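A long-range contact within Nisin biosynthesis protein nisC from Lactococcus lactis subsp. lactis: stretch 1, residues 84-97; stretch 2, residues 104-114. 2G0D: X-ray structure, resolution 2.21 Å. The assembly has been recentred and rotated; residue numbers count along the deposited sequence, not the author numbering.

Stretch 1 84-97: GAAGIALSILHLRE
Stretch 2 (104-114) NLLDSLNRYIE

A single carboxylate oxygen closes one end of this largely apolar contact: Asp-107 OD1 accepts hydrogen bonds from both Arg-96 NH1 (3.0 Å) and Arg-96 NH2 (2.9 Å), forming a salt bridge at the edge of the guanidinium, near its plane. Arginine suits the place because its length spans the gap. Its CA-to-CB bond points sideways, but chi1 to chi3 are all t, chi4 is 92°, and the extended chain carries the charge across; Asp-107, chi1 m, likewise starts sideways. Arg-96 NH1 also lies 3.6 Å from Leu-106 CB, which meets the guanidinium at its edge.

The remainder is helix against helix. After Gly-84 at the N-cap (phi/psi -121/-154), residues 85-90 lie near -62/-41, then Ser-91 -64/-22, Ile-92 -118/1, Leu-93 -51/-42, His-94 -62/-14, Leu-95 -95/-4 and Arg-96 -39/-52. Residues 104-114 are helical throughout, near -60/-46. The axes run nearly antiparallel, at 153°, and approach to 9.4 Å. Register is set by CA-CA distances of 5.9 Å for both Ala-85 to Leu-109 and Ala-89 to Leu-106.

Small residues meet large ones here. Ala-85 and Ala-89 point toward the second helix, and their short side chains let leucines lie close to the backbone: Leu-106 CD2 comes within 3.4 Å of Ala-89 O, and Leu-109 CD1 lies 3.8 Å from Ala-89 CA. Ala-85 CB touches Leu-109 CD2 (3.8 Å), Ile-113 CG1 (3.7 Å) and the edge of the Tyr-112 ring at CD2 (3.7 Å; chi1 t, chi2 76°). Leu-106, Leu-109 and Ile-113 share the m,t rotamer. Leu-106 is the most covered residue, reaching Ile-92 CG1 with CD2 at 3.7 Å. Ile-92 (p,t) also places CD1 3.5 Å from CD2 of Leu-105 (t,p), a branched chain filling space beside the leucines.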

# COMPACT_ATOMS: atom_id res chain seq x y z
N GLY A 84 2.31 3.84 -11.96
CA GLY A 84 2.33 5.12 -12.66
C GLY A 84 3.14 6.23 -12.02
O GLY A 84 4.09 5.97 -11.29
N ALA A 85 2.74 7.47 -12.31
CA ALA A 85 3.48 8.65 -11.86
C ALA A 85 3.62 8.80 -10.34
O ALA A 85 4.66 9.28 -9.88
CB ALA A 85 2.88 9.95 -12.48
N ALA A 86 2.60 8.44 -9.57
CA ALA A 86 2.67 8.59 -8.09
C ALA A 86 3.75 7.70 -7.47
O ALA A 86 4.44 8.14 -6.53
CB ALA A 86 1.30 8.37 -7.42
N GLY A 87 3.95 6.49 -7.99
CA GLY A 87 5.06 5.62 -7.52
C GLY A 87 6.44 6.17 -7.87
O GLY A 87 7.37 6.10 -7.07
N ILE A 88 6.58 6.71 -9.07
CA ILE A 88 7.83 7.33 -9.48
C ILE A 88 8.12 8.56 -8.63
O ILE A 88 9.25 8.73 -8.13
CB ILE A 88 7.83 7.72 -10.99
CG1 ILE A 88 7.59 6.47 -11.86
CG2 ILE A 88 9.15 8.40 -11.35
CD1 ILE A 88 7.30 6.77 -13.35
N ALA A 89 7.11 9.42 -8.44
CA ALA A 89 7.25 10.59 -7.57
C ALA A 89 7.55 10.22 -6.13
O ALA A 89 8.41 10.86 -5.51
CB ALA A 89 6.02 11.49 -7.66
N LEU A 90 6.85 9.23 -5.57
CA LEU A 90 7.17 8.78 -4.22
C LEU A 90 8.63 8.37 -4.08
O LEU A 90 9.29 8.71 -3.07
CB LEU A 90 6.28 7.59 -3.78
CG LEU A 90 6.42 7.13 -2.31
CD1 LEU A 90 5.86 8.17 -1.38
CD2 LEU A 90 5.74 5.80 -2.11
N SER A 91 9.15 7.66 -5.10
CA SER A 91 10.51 7.12 -5.03
C SER A 91 11.62 8.21 -4.95
O SER A 91 12.74 7.94 -4.45
CB SER A 91 10.77 6.13 -6.16
OG SER A 91 10.96 6.76 -7.43
N ILE A 92 11.30 9.44 -5.39
CA ILE A 92 12.28 10.54 -5.36
C ILE A 92 11.85 11.73 -4.48
O ILE A 92 12.56 12.73 -4.39
CB ILE A 92 12.64 11.05 -6.79
CG1 ILE A 92 11.43 11.76 -7.43
CG2 ILE A 92 13.14 9.90 -7.68
CD1 ILE A 92 11.71 12.32 -8.83
N LEU A 93 10.70 11.63 -3.86
CA LEU A 93 10.13 12.76 -3.10
C LEU A 93 11.12 13.38 -2.08
O LEU A 93 11.21 14.60 -1.98
CB LEU A 93 8.81 12.35 -2.41
CG LEU A 93 8.10 13.47 -1.63
CD1 LEU A 93 7.76 14.66 -2.52
CD2 LEU A 93 6.86 12.94 -0.97
N HIS A 94 11.86 12.53 -1.35
CA HIS A 94 12.86 13.00 -0.35
C HIS A 94 14.01 13.84 -0.92
O HIS A 94 14.73 14.51 -0.18
CB HIS A 94 13.47 11.80 0.36
CG HIS A 94 14.23 10.91 -0.56
ND1 HIS A 94 13.59 10.07 -1.45
CD2 HIS A 94 15.55 10.74 -0.76
CE1 HIS A 94 14.50 9.42 -2.15
NE2 HIS A 94 15.70 9.81 -1.76
N LEU A 95 14.15 13.83 -2.24
CA LEU A 95 15.20 14.56 -2.92
C LEU A 95 14.76 15.95 -3.41
O LEU A 95 15.57 16.71 -3.93
CB LEU A 95 15.71 13.74 -4.08
CG LEU A 95 16.48 12.44 -3.76
CD1 LEU A 95 16.65 11.58 -5.02
CD2 LEU A 95 17.84 12.75 -3.16
N ARG A 96 13.46 16.25 -3.24
CA ARG A 96 12.84 17.50 -3.67
C ARG A 96 13.70 18.75 -3.48
O ARG A 96 13.91 19.50 -4.43
CB ARG A 96 11.45 17.70 -3.02
CG ARG A 96 10.69 18.90 -3.62
CD ARG A 96 9.18 18.96 -3.32
NE ARG A 96 8.62 20.21 -3.86
CZ ARG A 96 8.08 20.38 -5.07
NH1 ARG A 96 7.96 19.35 -5.92
NH2 ARG A 96 7.65 21.59 -5.44
N GLU A 97 14.21 18.95 -2.27
CA GLU A 97 14.92 20.19 -1.96
C GLU A 97 16.44 20.10 -2.16
O GLU A 97 17.16 21.05 -1.86
CB GLU A 97 14.59 20.66 -0.53
CG GLU A 97 13.07 20.75 -0.23
CD GLU A 97 12.39 21.93 -0.93
OE1 GLU A 97 13.10 22.83 -1.43
OE2 GLU A 97 11.14 21.96 -0.97
N ASN A 104 11.93 19.92 -10.26
CA ASN A 104 11.36 20.09 -11.60
C ASN A 104 10.64 18.83 -12.04
O ASN A 104 9.51 18.89 -12.50
CB ASN A 104 12.43 20.48 -12.64
CG ASN A 104 12.79 21.96 -12.58
OD1 ASN A 104 12.14 22.76 -11.88
ND2 ASN A 104 13.82 22.34 -13.32
N LEU A 105 11.28 17.68 -11.86
CA LEU A 105 10.67 16.39 -12.17
C LEU A 105 9.41 16.13 -11.33
O LEU A 105 8.39 15.70 -11.87
CB LEU A 105 11.68 15.25 -12.00
CG LEU A 105 11.23 13.82 -12.35
CD1 LEU A 105 10.61 13.74 -13.79
CD2 LEU A 105 12.38 12.83 -12.20
N LEU A 106 9.48 16.38 -10.03
CA LEU A 106 8.33 16.14 -9.13
C LEU A 106 7.11 17.01 -9.52
O LEU A 106 5.98 16.52 -9.53
CB LEU A 106 8.72 16.35 -7.66
CG LEU A 106 9.56 15.21 -7.04
CD1 LEU A 106 10.32 15.64 -5.78
CD2 LEU A 106 8.64 14.02 -6.71
N ASP A 107 7.35 18.29 -9.84
CA ASP A 107 6.30 19.21 -10.30
C ASP A 107 5.58 18.72 -11.55
O ASP A 107 4.35 18.77 -11.62
CB ASP A 107 6.86 20.62 -10.53
CG ASP A 107 7.20 21.34 -9.24
OD1 ASP A 107 6.75 20.89 -8.15
OD2 ASP A 107 7.92 22.36 -9.29
N SER A 108 6.35 18.24 -12.53
CA SER A 108 5.80 17.62 -13.74
C SER A 108 4.95 16.42 -13.41
O SER A 108 3.83 16.27 -13.91
CB SER A 108 6.92 17.15 -14.66
OG SER A 108 7.76 18.23 -14.97
N LEU A 109 5.49 15.55 -12.57
CA LEU A 109 4.75 14.36 -12.14
C LEU A 109 3.45 14.74 -11.47
O LEU A 109 2.41 14.19 -11.79
CB LEU A 109 5.63 13.47 -11.24
CG LEU A 109 6.79 12.78 -11.96
CD1 LEU A 109 7.81 12.27 -10.97
CD2 LEU A 109 6.29 11.65 -12.87
N ASN A 110 3.49 15.71 -10.56
CA ASN A 110 2.30 16.18 -9.83
C ASN A 110 1.20 16.76 -10.72
O ASN A 110 0.02 16.46 -10.55
CB ASN A 110 2.72 17.20 -8.76
CG ASN A 110 3.56 16.58 -7.64
OD1 ASN A 110 3.59 15.36 -7.48
ND2 ASN A 110 4.23 17.43 -6.85
N ARG A 111 1.60 17.61 -11.67
CA ARG A 111 0.66 18.17 -12.63
C ARG A 111 0.08 17.07 -13.51
O ARG A 111 -1.13 17.04 -13.75
CB ARG A 111 1.32 19.29 -13.49
CG ARG A 111 1.83 20.52 -12.68
CD ARG A 111 1.14 20.72 -11.28
NE ARG A 111 1.48 22.02 -10.69
CZ ARG A 111 0.63 23.04 -10.52
NH1 ARG A 111 -0.66 22.93 -10.84
NH2 ARG A 111 1.08 24.18 -10.00
N TYR A 112 0.90 16.13 -13.95
CA TYR A 112 0.35 15.01 -14.68
C TYR A 112 -0.63 14.22 -13.81
O TYR A 112 -1.72 13.85 -14.27
CB TYR A 112 1.42 14.08 -15.31
CG TYR A 112 0.78 12.80 -15.83
CD1 TYR A 112 0.04 12.77 -17.03
CD2 TYR A 112 0.84 11.63 -15.09
CE1 TYR A 112 -0.58 11.58 -17.47
CE2 TYR A 112 0.23 10.47 -15.51
CZ TYR A 112 -0.47 10.44 -16.68
OH TYR A 112 -1.05 9.23 -17.03
N ILE A 113 -0.26 13.97 -12.55
CA ILE A 113 -1.13 13.23 -11.64
C ILE A 113 -2.49 13.91 -11.46
O ILE A 113 -3.53 13.23 -11.54
CB ILE A 113 -0.49 12.98 -10.25
CG1 ILE A 113 0.67 11.97 -10.34
CG2 ILE A 113 -1.56 12.45 -9.28
CD1 ILE A 113 1.65 11.98 -9.14
N GLU A 114 -2.49 15.22 -11.21
CA GLU A 114 -3.72 15.98 -11.06
C GLU A 114 -4.57 15.94 -12.33
O GLU A 114 -5.78 15.71 -12.25
CB GLU A 114 -3.43 17.44 -10.67
CG GLU A 114 -4.70 18.31 -10.60
CD GLU A 114 -4.54 19.55 -9.73
OE1 GLU A 114 -3.39 19.96 -9.43
OE2 GLU A 114 -5.58 20.10 -9.33